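Local coordinates for putative exported protein (Bordetella pertussis Tohama I, PDB 2PFY) that binds pyroglutamic acid as an extracytoplasmic solute receptor, probably delivering it to a tripartite ATP-independent periplasmic (TRAP) transporter, at residues T182-S190 / T248-A256; E91-L102 / D291-K301. All coordinates share one frame; numbering follows the deposited sequence.

How the interactions relate
The two contacts lie in different parts of this DctP-type periplasmic receptor, their centres about 28 Å apart and their nearest atoms about 10 Å apart, without touching. Along the chain, interaction 2 brackets interaction 1: helix 89-108 comes first, then 182-190, then 248-256, and finally helix 290-300 at the C-terminus. Interaction 1 includes part of the pyroglutamic acid site: 182-190 supplies three ligand-binding residues, and helix 184-189 packs against the C-terminal part of helix 223-257. Interaction 2 packs the C-terminal helix on helix 89-108, away from the ligand. Helix 223-257 is common ground, since it supplies 248-256 to interaction 1 and, through Glu237, Trp241 and Arg245, also touches residues of 91-102.

Interaction 1 of 2, residues T182-S190 / T248-A256; sequences TSPATGVDS and TRELTDTLA. With PCA (pyroglutamic acid), chain E.
Part of the pyroglutamic acid pocket of this DctP-family receptor is built on a helix pair, in which the proline that opens helix 184-189 is a knob in a hole formed by Thr248, Leu251, Thr252 and Leu255 of helix 223-257. Pro184 CB lies 3.9 Å from Leu251 CB, and its CG meets Thr252 OG1 at 3.7 Å. Val188 crosses Leu251 at about a right angle; with CG2 beside its backbone N, it presses that methyl to 3.7 Å from Thr254 CB. At Gly187, Leu255 CD2 rests on bare backbone, 3.7 Å from the glycine C. The segment axes approach to 8.6 Å at 48°. On the ligand side, Ser183 is the N-cap: its OG accepts a nearly straight bond from Thr186 N (169°) and donates to PCA OE at 2.7 Å, while Ser183 N grips the same oxygen. PCA N donates to Thr186 OG1 at 2.7 Å, and Thr182 OG1 donates to the carboxylate at OXT, 2.8 Å away. Arg48, Arg143 and Thr165 also hydrogen-bond to the ligand. Among the neighbouring strands, Tyr199 of strand 198-201 touches Pro184, Thr252 and Leu255, and Val262 of strand 261-264 touches Thr252 and Leu255.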
loop_
_atom_site.group_PDB
_atom_site.type_symbol
_atom_site.label_atom_id
_atom_site.label_comp_id
_atom_site.label_asym_id
_atom_site.label_seq_id
_atom_site.Cartn_x
_atom_site.Cartn_y
_atom_site.Cartn_z
ATOM N N THR A 182 8.032 -4.363 5.173
ATOM C CA THR A 182 7.654 -3.849 3.846
ATOM C C THR A 182 7.834 -4.965 2.835
ATOM O O THR A 182 8.417 -6.014 3.171
ATOM C CB THR A 182 8.437 -2.537 3.440
ATOM O OG1 THR A 182 7.819 -1.942 2.290
ATOM C CG2 THR A 182 9.964 -2.772 3.146
ATOM N N SER A 183 7.366 -4.732 1.601
ATOM C CA SER A 183 7.432 -5.724 0.549
ATOM C C SER A 183 8.856 -5.840 0.010
ATOM O O SER A 183 9.718 -4.924 0.215
ATOM C CB SER A 183 6.520 -5.326 -0.623
ATOM O OG SER A 183 6.989 -4.085 -1.135
ATOM N N PRO A 184 9.103 -6.927 -0.729
ATOM C CA PRO A 184 10.342 -6.994 -1.508
ATOM C C PRO A 184 10.392 -5.928 -2.624
ATOM O O PRO A 184 11.480 -5.599 -3.091
ATOM C CB PRO A 184 10.341 -8.425 -2.075
ATOM C CG PRO A 184 8.845 -8.835 -2.112
ATOM C CD PRO A 184 8.297 -8.163 -0.848
ATOM N N ALA A 185 9.243 -5.349 -3.016
ATOM C CA ALA A 185 9.276 -4.274 -4.030
ATOM C C ALA A 185 9.988 -3.027 -3.500
ATOM O O ALA A 185 10.827 -2.441 -4.187
ATOM C CB ALA A 185 7.865 -3.904 -4.494
ATOM N N THR A 186 9.621 -2.615 -2.283
ATOM C CA THR A 186 10.295 -1.478 -1.614
ATOM C C THR A 186 11.756 -1.839 -1.332
ATOM O O THR A 186 12.654 -0.997 -1.463
ATOM C CB THR A 186 9.557 -1.100 -0.333
ATOM O OG1 THR A 186 8.291 -0.519 -0.699
ATOM C CG2 THR A 186 10.361 -0.071 0.514
ATOM N N GLY A 187 11.991 -3.092 -0.949
ATOM C CA GLY A 187 13.363 -3.577 -0.764
ATOM C C GLY A 187 14.238 -3.371 -2.011
ATOM O O GLY A 187 15.388 -2.921 -1.919
ATOM N N VAL A 188 13.706 -3.716 -3.182
ATOM C CA VAL A 188 14.438 -3.463 -4.434
ATOM C C VAL A 188 14.445 -1.980 -4.850
ATOM O O VAL A 188 15.517 -1.440 -5.166
ATOM C CB VAL A 188 13.937 -4.420 -5.604
ATOM C CG1 VAL A 188 14.651 -4.135 -6.978
ATOM C CG2 VAL A 188 14.189 -5.881 -5.187
ATOM N N ASP A 189 13.261 -1.330 -4.861
ATOM C CA ASP A 189 13.147 0.139 -5.107
ATOM C C ASP A 189 14.245 0.906 -4.346
ATOM O O ASP A 189 14.928 1.785 -4.910
ATOM C CB ASP A 189 11.797 0.716 -4.621
ATOM C CG ASP A 189 10.563 0.136 -5.339
ATOM O OD1 ASP A 189 10.660 -0.475 -6.433
ATOM O OD2 ASP A 189 9.446 0.343 -4.782
ATOM N N SER A 190 14.420 0.581 -3.058
ATOM C CA SER A 190 15.320 1.373 -2.238
ATOM C C SER A 190 16.676 0.693 -2.063
ATOM O O SER A 190 17.497 1.202 -1.309
ATOM C CB SER A 190 14.719 1.649 -0.847
ATOM O OG SER A 190 14.581 0.410 -0.193
ATOM N N THR A 248 6.663 -10.852 -7.497
ATOM C CA THR A 248 6.987 -11.030 -6.080
ATOM C C THR A 248 8.262 -11.904 -5.897
ATOM O O THR A 248 9.165 -11.527 -5.146
ATOM C CB THR A 248 5.789 -11.580 -5.258
ATOM O OG1 THR A 248 4.731 -10.600 -5.221
ATOM C CG2 THR A 248 6.248 -11.840 -3.807
ATOM N N ARG A 249 8.348 -13.026 -6.612
ATOM C CA ARG A 249 9.540 -13.888 -6.525
ATOM C C ARG A 249 10.774 -13.249 -7.097
ATOM O O ARG A 249 11.806 -13.329 -6.447
ATOM C CB ARG A 249 9.379 -15.286 -7.176
ATOM C CG ARG A 249 8.438 -16.236 -6.479
ATOM C CD ARG A 249 8.560 -16.155 -4.957
ATOM N NE ARG A 249 9.813 -16.647 -4.371
ATOM C CZ ARG A 249 10.085 -16.513 -3.067
ATOM N NH1 ARG A 249 9.207 -15.896 -2.263
ATOM N NH2 ARG A 249 11.208 -16.992 -2.551
ATOM N N GLU A 250 10.677 -12.611 -8.281
ATOM C CA GLU A 250 11.838 -11.945 -8.901
ATOM C C GLU A 250 12.416 -10.884 -7.997
ATOM O O GLU A 250 13.655 -10.697 -7.949
ATOM C CB GLU A 250 11.545 -11.262 -10.240
ATOM C CG GLU A 250 10.282 -11.665 -10.900
ATOM C CD GLU A 250 10.393 -11.730 -12.427
ATOM O OE1 GLU A 250 11.139 -10.893 -13.013
ATOM O OE2 GLU A 250 9.738 -12.627 -13.021
ATOM N N LEU A 251 11.529 -10.150 -7.317
ATOM C CA LEU A 251 11.983 -9.112 -6.386
ATOM C C LEU A 251 12.688 -9.736 -5.172
ATOM O O LEU A 251 13.699 -9.247 -4.720
ATOM C CB LEU A 251 10.788 -8.233 -5.950
ATOM C CG LEU A 251 10.216 -7.406 -7.123
ATOM C CD1 LEU A 251 8.834 -6.810 -6.713
ATOM C CD2 LEU A 251 11.124 -6.276 -7.566
ATOM N N THR A 252 12.141 -10.824 -4.665
ATOM C CA THR A 252 12.742 -11.536 -3.525
ATOM C C THR A 252 14.101 -12.124 -3.933
ATOM O O THR A 252 15.077 -11.968 -3.198
ATOM C CB THR A 252 11.795 -12.629 -3.028
ATOM O OG1 THR A 252 10.532 -12.016 -2.792
ATOM C CG2 THR A 252 12.294 -13.254 -1.689
ATOM N N ASP A 253 14.176 -12.730 -5.123
ATOM C CA ASP A 253 15.471 -13.253 -5.647
ATOM C C ASP A 253 16.489 -12.118 -5.765
ATOM O O ASP A 253 17.684 -12.322 -5.499
ATOM C CB ASP A 253 15.310 -13.918 -7.020
ATOM C CG ASP A 253 14.454 -15.196 -6.991
ATOM O OD1 ASP A 253 14.426 -15.949 -5.990
ATOM O OD2 ASP A 253 13.810 -15.487 -8.028
ATOM N N THR A 254 16.022 -10.919 -6.154
ATOM C CA THR A 254 16.907 -9.757 -6.272
ATOM C C THR A 254 17.594 -9.380 -4.941
ATOM O O THR A 254 18.790 -9.045 -4.932
ATOM C CB THR A 254 16.179 -8.527 -6.899
ATOM O OG1 THR A 254 15.729 -8.872 -8.208
ATOM C CG2 THR A 254 17.131 -7.299 -7.019
ATOM N N LEU A 255 16.836 -9.402 -3.845
ATOM C CA LEU A 255 17.379 -9.130 -2.513
ATOM C C LEU A 255 18.532 -10.103 -2.226
ATOM O O LEU A 255 19.601 -9.670 -1.807
ATOM C CB LEU A 255 16.272 -9.331 -1.452
ATOM C CG LEU A 255 15.025 -8.423 -1.597
ATOM C CD1 LEU A 255 14.056 -8.771 -0.491
ATOM C CD2 LEU A 255 15.380 -6.890 -1.553
ATOM N N ALA A 256 18.294 -11.398 -2.478
ATOM C CA ALA A 256 19.285 -12.461 -2.229
ATOM C C ALA A 256 20.486 -12.367 -3.135
ATOM O O ALA A 256 21.625 -12.540 -2.664
ATOM C CB ALA A 256 18.657 -13.874 -2.308
HETATM N N PCA E . 5.855 -0.503 0.503
HETATM C CA PCA E . 5.187 0.679 1.098
HETATM C CB PCA E . 3.885 0.256 1.734
HETATM C CG PCA E . 3.810 -1.234 1.582
HETATM C CD PCA E . 5.022 -1.616 0.801
HETATM O OE PCA E . 5.258 -2.754 0.408
HETATM C C PCA E . 6.087 1.326 2.132
HETATM O O PCA E . 5.887 2.451 2.605
HETATM O OXT PCA E . 7.060 0.702 2.514
#

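Interaction 2 of 2, residues E91-L102 / D291-K301; sequences ESEKLWKATRPL and DGQQLLDAYRK
Leu295 of the C-terminal helix is the knob of a knobs-into-holes contact with helix 89-108, seated among Leu95, Ala98, Thr99 and Leu102. The segments run roughly antiparallel, at 145°, with axes 8.5 Å apart at closest approach. Packing is close on this side: Leu102 CD1 reaches Leu295 CB at 3.6 Å, and Leu95 CD1 meets Leu295 CD2 at 3.7 Å. Leu95 also packs on Tyr299: its CD1 sits above one face of the ring, toward the rim, and its CB makes an off-centre CH-pi contact. With CG anti to the backbone N (chi1 170°), Tyr299 sends its ring along the other helix to Glu91, whose CB lies 3.4 Å from the phenol OH. That hydroxyl is hydrogen-bonded to Leu85 O, tying the C-terminal helix to the loop before helix 89-108. Ala98 CB also touches Ala298 CB, 3.8 Å away. The solvent side is looser. Exposed Lys94 lays its aliphatic chain obliquely past the tyrosine, then bends at its last torsion (chi4 22°) toward the chain terminus, where Lys94 NZ gives a weak, 3.4 Å hydrogen bond to Lys301 O.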
loop_
_atom_site.group_PDB
_atom_site.type_symbol
_atom_site.label_atom_id
_atom_site.label_comp_id
_atom_site.label_asym_id
_atom_site.label_seq_id
_atom_site.Cartn_x
_atom_site.Cartn_y
_atom_site.Cartn_z
ATOM N N GLU A 91 -6.451 -14.771 -1.278
ATOM C CA GLU A 91 -7.215 -14.203 -0.148
ATOM C C GLU A 91 -7.302 -12.674 -0.248
ATOM O O GLU A 91 -8.366 -12.110 0.002
ATOM C CB GLU A 91 -6.597 -14.573 1.197
ATOM C CG GLU A 91 -6.756 -16.011 1.595
ATOM C CD GLU A 91 -5.937 -16.329 2.832
ATOM O OE1 GLU A 91 -4.688 -16.252 2.778
ATOM O OE2 GLU A 91 -6.551 -16.633 3.867
ATOM N N SER A 92 -6.168 -12.015 -0.552
ATOM C CA SER A 92 -6.123 -10.547 -0.675
ATOM C C SER A 92 -7.157 -10.051 -1.684
ATOM O O SER A 92 -7.865 -9.061 -1.438
ATOM C CB SER A 92 -4.704 -10.069 -1.070
ATOM O OG SER A 92 -4.570 -8.650 -0.956
ATOM N N GLU A 93 -7.225 -10.753 -2.807
ATOM C CA GLU A 93 -8.102 -10.423 -3.915
ATOM C C GLU A 93 -9.586 -10.519 -3.526
ATOM O O GLU A 93 -10.376 -9.668 -3.902
ATOM C CB GLU A 93 -7.798 -11.282 -5.133
ATOM C CG GLU A 93 -8.501 -10.755 -6.387
ATOM C CD GLU A 93 -8.326 -11.612 -7.617
ATOM O OE1 GLU A 93 -7.449 -12.509 -7.643
ATOM O OE2 GLU A 93 -9.085 -11.370 -8.581
ATOM N N LYS A 94 -9.925 -11.545 -2.752
ATOM C CA LYS A 94 -11.263 -11.756 -2.244
ATOM C C LYS A 94 -11.574 -10.673 -1.232
ATOM O O LYS A 94 -12.645 -10.065 -1.277
ATOM C CB LYS A 94 -11.373 -13.143 -1.606
ATOM C CG LYS A 94 -12.796 -13.526 -1.119
ATOM C CD LYS A 94 -12.869 -15.039 -0.807
ATOM C CE LYS A 94 -14.300 -15.465 -0.406
ATOM N NZ LYS A 94 -15.355 -14.501 -0.909
ATOM N N LEU A 95 -10.619 -10.394 -0.346
ATOM C CA LEU A 95 -10.775 -9.298 0.602
ATOM C C LEU A 95 -11.003 -7.955 -0.126
ATOM O O LEU A 95 -11.858 -7.159 0.282
ATOM C CB LEU A 95 -9.581 -9.235 1.577
ATOM C CG LEU A 95 -9.595 -8.148 2.677
ATOM C CD1 LEU A 95 -10.870 -8.239 3.599
ATOM C CD2 LEU A 95 -8.330 -8.146 3.526
ATOM N N TRP A 96 -10.247 -7.715 -1.201
ATOM C CA TRP A 96 -10.336 -6.469 -1.966
ATOM C C TRP A 96 -11.722 -6.319 -2.616
ATOM O O TRP A 96 -12.340 -5.258 -2.576
ATOM C CB TRP A 96 -9.200 -6.366 -3.004
ATOM C CG TRP A 96 -9.364 -5.181 -3.953
ATOM C CD1 TRP A 96 -9.648 -5.236 -5.291
ATOM C CD2 TRP A 96 -9.302 -3.785 -3.620
ATOM N NE1 TRP A 96 -9.739 -3.975 -5.816
ATOM C CE2 TRP A 96 -9.536 -3.061 -4.820
ATOM C CE3 TRP A 96 -9.037 -3.070 -2.430
ATOM C CZ2 TRP A 96 -9.544 -1.661 -4.868
ATOM C CZ3 TRP A 96 -9.041 -1.678 -2.474
ATOM C CH2 TRP A 96 -9.287 -0.985 -3.699
ATOM N N LYS A 97 -12.195 -7.404 -3.207
ATOM C CA LYS A 97 -13.517 -7.439 -3.837
ATOM C C LYS A 97 -14.634 -7.062 -2.818
ATOM O O LYS A 97 -15.557 -6.321 -3.158
ATOM C CB LYS A 97 -13.733 -8.822 -4.444
ATOM C CG LYS A 97 -13.946 -8.830 -5.966
ATOM C CD LYS A 97 -14.659 -10.155 -6.401
ATOM C CE LYS A 97 -16.103 -9.905 -6.910
ATOM N NZ LYS A 97 -17.090 -10.865 -6.316
ATOM N N ALA A 98 -14.513 -7.525 -1.572
ATOM C CA ALA A 98 -15.404 -7.140 -0.451
ATOM C C ALA A 98 -15.171 -5.722 0.090
ATOM O O ALA A 98 -16.096 -5.094 0.632
ATOM C CB ALA A 98 -15.249 -8.138 0.722
ATOM N N THR A 99 -13.932 -5.236 -0.008
ATOM C CA THR A 99 -13.557 -3.935 0.568
ATOM C C THR A 99 -13.897 -2.776 -0.374
ATOM O O THR A 99 -14.444 -1.734 0.062
ATOM C CB THR A 99 -12.051 -3.903 0.907
ATOM O OG1 THR A 99 -11.749 -4.958 1.823
ATOM C CG2 THR A 99 -11.643 -2.596 1.533
ATOM N N ARG A 100 -13.579 -2.975 -1.655
ATOM C CA ARG A 100 -13.663 -1.926 -2.674
ATOM C C ARG A 100 -14.987 -1.122 -2.699
ATOM O O ARG A 100 -14.938 0.110 -2.648
ATOM C CB ARG A 100 -13.395 -2.507 -4.054
ATOM C CG ARG A 100 -13.003 -1.439 -5.045
ATOM C CD ARG A 100 -12.961 -1.940 -6.459
ATOM N NE ARG A 100 -12.834 -0.790 -7.351
ATOM C CZ ARG A 100 -12.368 -0.861 -8.586
ATOM N NH1 ARG A 100 -12.027 -2.039 -9.075
ATOM N NH2 ARG A 100 -12.259 0.229 -9.327
ATOM N N PRO A 101 -16.163 -1.810 -2.806
ATOM C CA PRO A 101 -17.380 -0.980 -2.931
ATOM C C PRO A 101 -17.638 -0.110 -1.705
ATOM O O PRO A 101 -18.112 1.016 -1.857
ATOM C CB PRO A 101 -18.513 -2.003 -3.176
ATOM C CG PRO A 101 -17.972 -3.314 -2.834
ATOM C CD PRO A 101 -16.470 -3.252 -2.900
ATOM N N LEU A 102 -17.319 -0.620 -0.515
ATOM C CA LEU A 102 -17.399 0.167 0.713
ATOM C C LEU A 102 -16.493 1.396 0.712
ATOM O O LEU A 102 -16.900 2.493 1.139
ATOM C CB LEU A 102 -17.097 -0.714 1.931
ATOM C CG LEU A 102 -18.210 -1.701 2.298
ATOM C CD1 LEU A 102 -17.699 -2.719 3.326
ATOM C CD2 LEU A 102 -19.437 -0.950 2.817
ATOM N N ASP A 291 -20.796 -1.918 9.064
ATOM C CA ASP A 291 -20.164 -1.921 7.748
ATOM C C ASP A 291 -18.938 -2.841 7.773
ATOM O O ASP A 291 -18.766 -3.673 6.889
ATOM C CB ASP A 291 -19.810 -0.495 7.303
ATOM C CG ASP A 291 -21.050 0.422 7.189
ATOM O OD1 ASP A 291 -21.132 1.220 6.237
ATOM O OD2 ASP A 291 -21.934 0.356 8.070
ATOM N N GLY A 292 -18.126 -2.706 8.814
ATOM C CA GLY A 292 -17.039 -3.646 9.089
ATOM C C GLY A 292 -17.484 -5.099 9.051
ATOM O O GLY A 292 -16.935 -5.907 8.284
ATOM N N GLN A 293 -18.491 -5.436 9.867
ATOM C CA GLN A 293 -19.010 -6.808 9.910
ATOM C C GLN A 293 -19.525 -7.312 8.564
ATOM O O GLN A 293 -19.290 -8.468 8.216
ATOM C CB GLN A 293 -20.077 -6.987 11.004
ATOM C CG GLN A 293 -19.520 -7.084 12.437
ATOM C CD GLN A 293 -18.631 -8.312 12.688
ATOM O OE1 GLN A 293 -18.739 -9.344 12.015
ATOM N NE2 GLN A 293 -17.740 -8.190 13.667
ATOM N N GLN A 294 -20.209 -6.466 7.795
ATOM C CA GLN A 294 -20.649 -6.906 6.464
ATOM C C GLN A 294 -19.488 -7.118 5.483
ATOM O O GLN A 294 -19.596 -7.922 4.555
ATOM C CB GLN A 294 -21.813 -6.083 5.850
ATOM C CG GLN A 294 -21.795 -4.559 5.988
ATOM C CD GLN A 294 -23.091 -3.892 5.455
ATOM O OE1 GLN A 294 -23.384 -3.934 4.250
ATOM N NE2 GLN A 294 -23.856 -3.267 6.360
ATOM N N LEU A 295 -18.385 -6.402 5.705
ATOM C CA LEU A 295 -17.159 -6.591 4.908
ATOM C C LEU A 295 -16.541 -7.962 5.238
ATOM O O LEU A 295 -16.316 -8.785 4.350
ATOM C CB LEU A 295 -16.172 -5.435 5.146
ATOM C CG LEU A 295 -14.881 -5.267 4.321
ATOM C CD1 LEU A 295 -14.157 -3.987 4.717
ATOM C CD2 LEU A 295 -13.950 -6.461 4.472
ATOM N N LEU A 296 -16.291 -8.196 6.521
ATOM C CA LEU A 296 -15.752 -9.469 6.994
ATOM C C LEU A 296 -16.621 -10.678 6.617
ATOM O O LEU A 296 -16.096 -11.693 6.150
ATOM C CB LEU A 296 -15.510 -9.409 8.498
ATOM C CG LEU A 296 -14.099 -9.403 9.097
ATOM C CD1 LEU A 296 -13.018 -8.753 8.200
ATOM C CD2 LEU A 296 -14.113 -8.799 10.499
ATOM N N ASP A 297 -17.942 -10.561 6.789
ATOM C CA ASP A 297 -18.885 -11.583 6.297
ATOM C C ASP A 297 -18.730 -11.847 4.803
ATOM O O ASP A 297 -18.628 -13.008 4.383
ATOM C CB ASP A 297 -20.351 -11.197 6.599
ATOM C CG ASP A 297 -20.653 -11.141 8.093
ATOM O OD1 ASP A 297 -19.947 -11.822 8.875
ATOM O OD2 ASP A 297 -21.603 -10.401 8.479
ATOM N N ALA A 298 -18.711 -10.777 4.007
ATOM C CA ALA A 298 -18.506 -10.887 2.562
ATOM C C ALA A 298 -17.184 -11.590 2.209
ATOM O O ALA A 298 -17.156 -12.449 1.317
ATOM C CB ALA A 298 -18.581 -9.515 1.894
ATOM N N TYR A 299 -16.105 -11.220 2.906
ATOM C CA TYR A 299 -14.793 -11.849 2.709
ATOM C C TYR A 299 -14.825 -13.330 3.066
ATOM O O TYR A 299 -14.443 -14.184 2.255
ATOM C CB TYR A 299 -13.715 -11.150 3.551
ATOM C CG TYR A 299 -12.372 -11.871 3.596
ATOM C CD1 TYR A 299 -11.704 -12.236 2.420
ATOM C CD2 TYR A 299 -11.770 -12.179 4.816
ATOM C CE1 TYR A 299 -10.457 -12.894 2.463
ATOM C CE2 TYR A 299 -10.521 -12.837 4.872
ATOM C CZ TYR A 299 -9.878 -13.184 3.698
ATOM O OH TYR A 299 -8.668 -13.831 3.761
ATOM N N ARG A 300 -15.293 -13.625 4.282
ATOM C CA ARG A 300 -15.260 -14.995 4.797
ATOM C C ARG A 300 -16.357 -15.894 4.201
ATOM O O ARG A 300 -16.383 -17.100 4.460
ATOM C CB ARG A 300 -15.192 -15.015 6.336
ATOM C CG ARG A 300 -13.745 -14.895 6.863
ATOM C CD ARG A 300 -13.670 -14.567 8.359
ATOM N NE ARG A 300 -12.325 -14.468 8.980
ATOM C CZ ARG A 300 -11.160 -14.973 8.536
ATOM N NH1 ARG A 300 -11.052 -15.668 7.403
ATOM N NH2 ARG A 300 -10.068 -14.781 9.263
ATOM N N LYS A 301 -17.222 -15.299 3.373
ATOM C CA LYS A 301 -18.175 -16.027 2.525
ATOM C C LYS A 301 -17.442 -17.000 1.582
ATOM O O LYS A 301 -17.495 -16.886 0.349
ATOM C CB LYS A 301 -19.029 -15.027 1.725
ATOM C CG LYS A 301 -20.173 -15.628 0.888
ATOM C CD LYS A 301 -21.495 -15.653 1.642
ATOM C CE LYS A 301 -22.613 -16.238 0.770
ATOM N NZ LYS A 301 -23.953 -16.137 1.421
#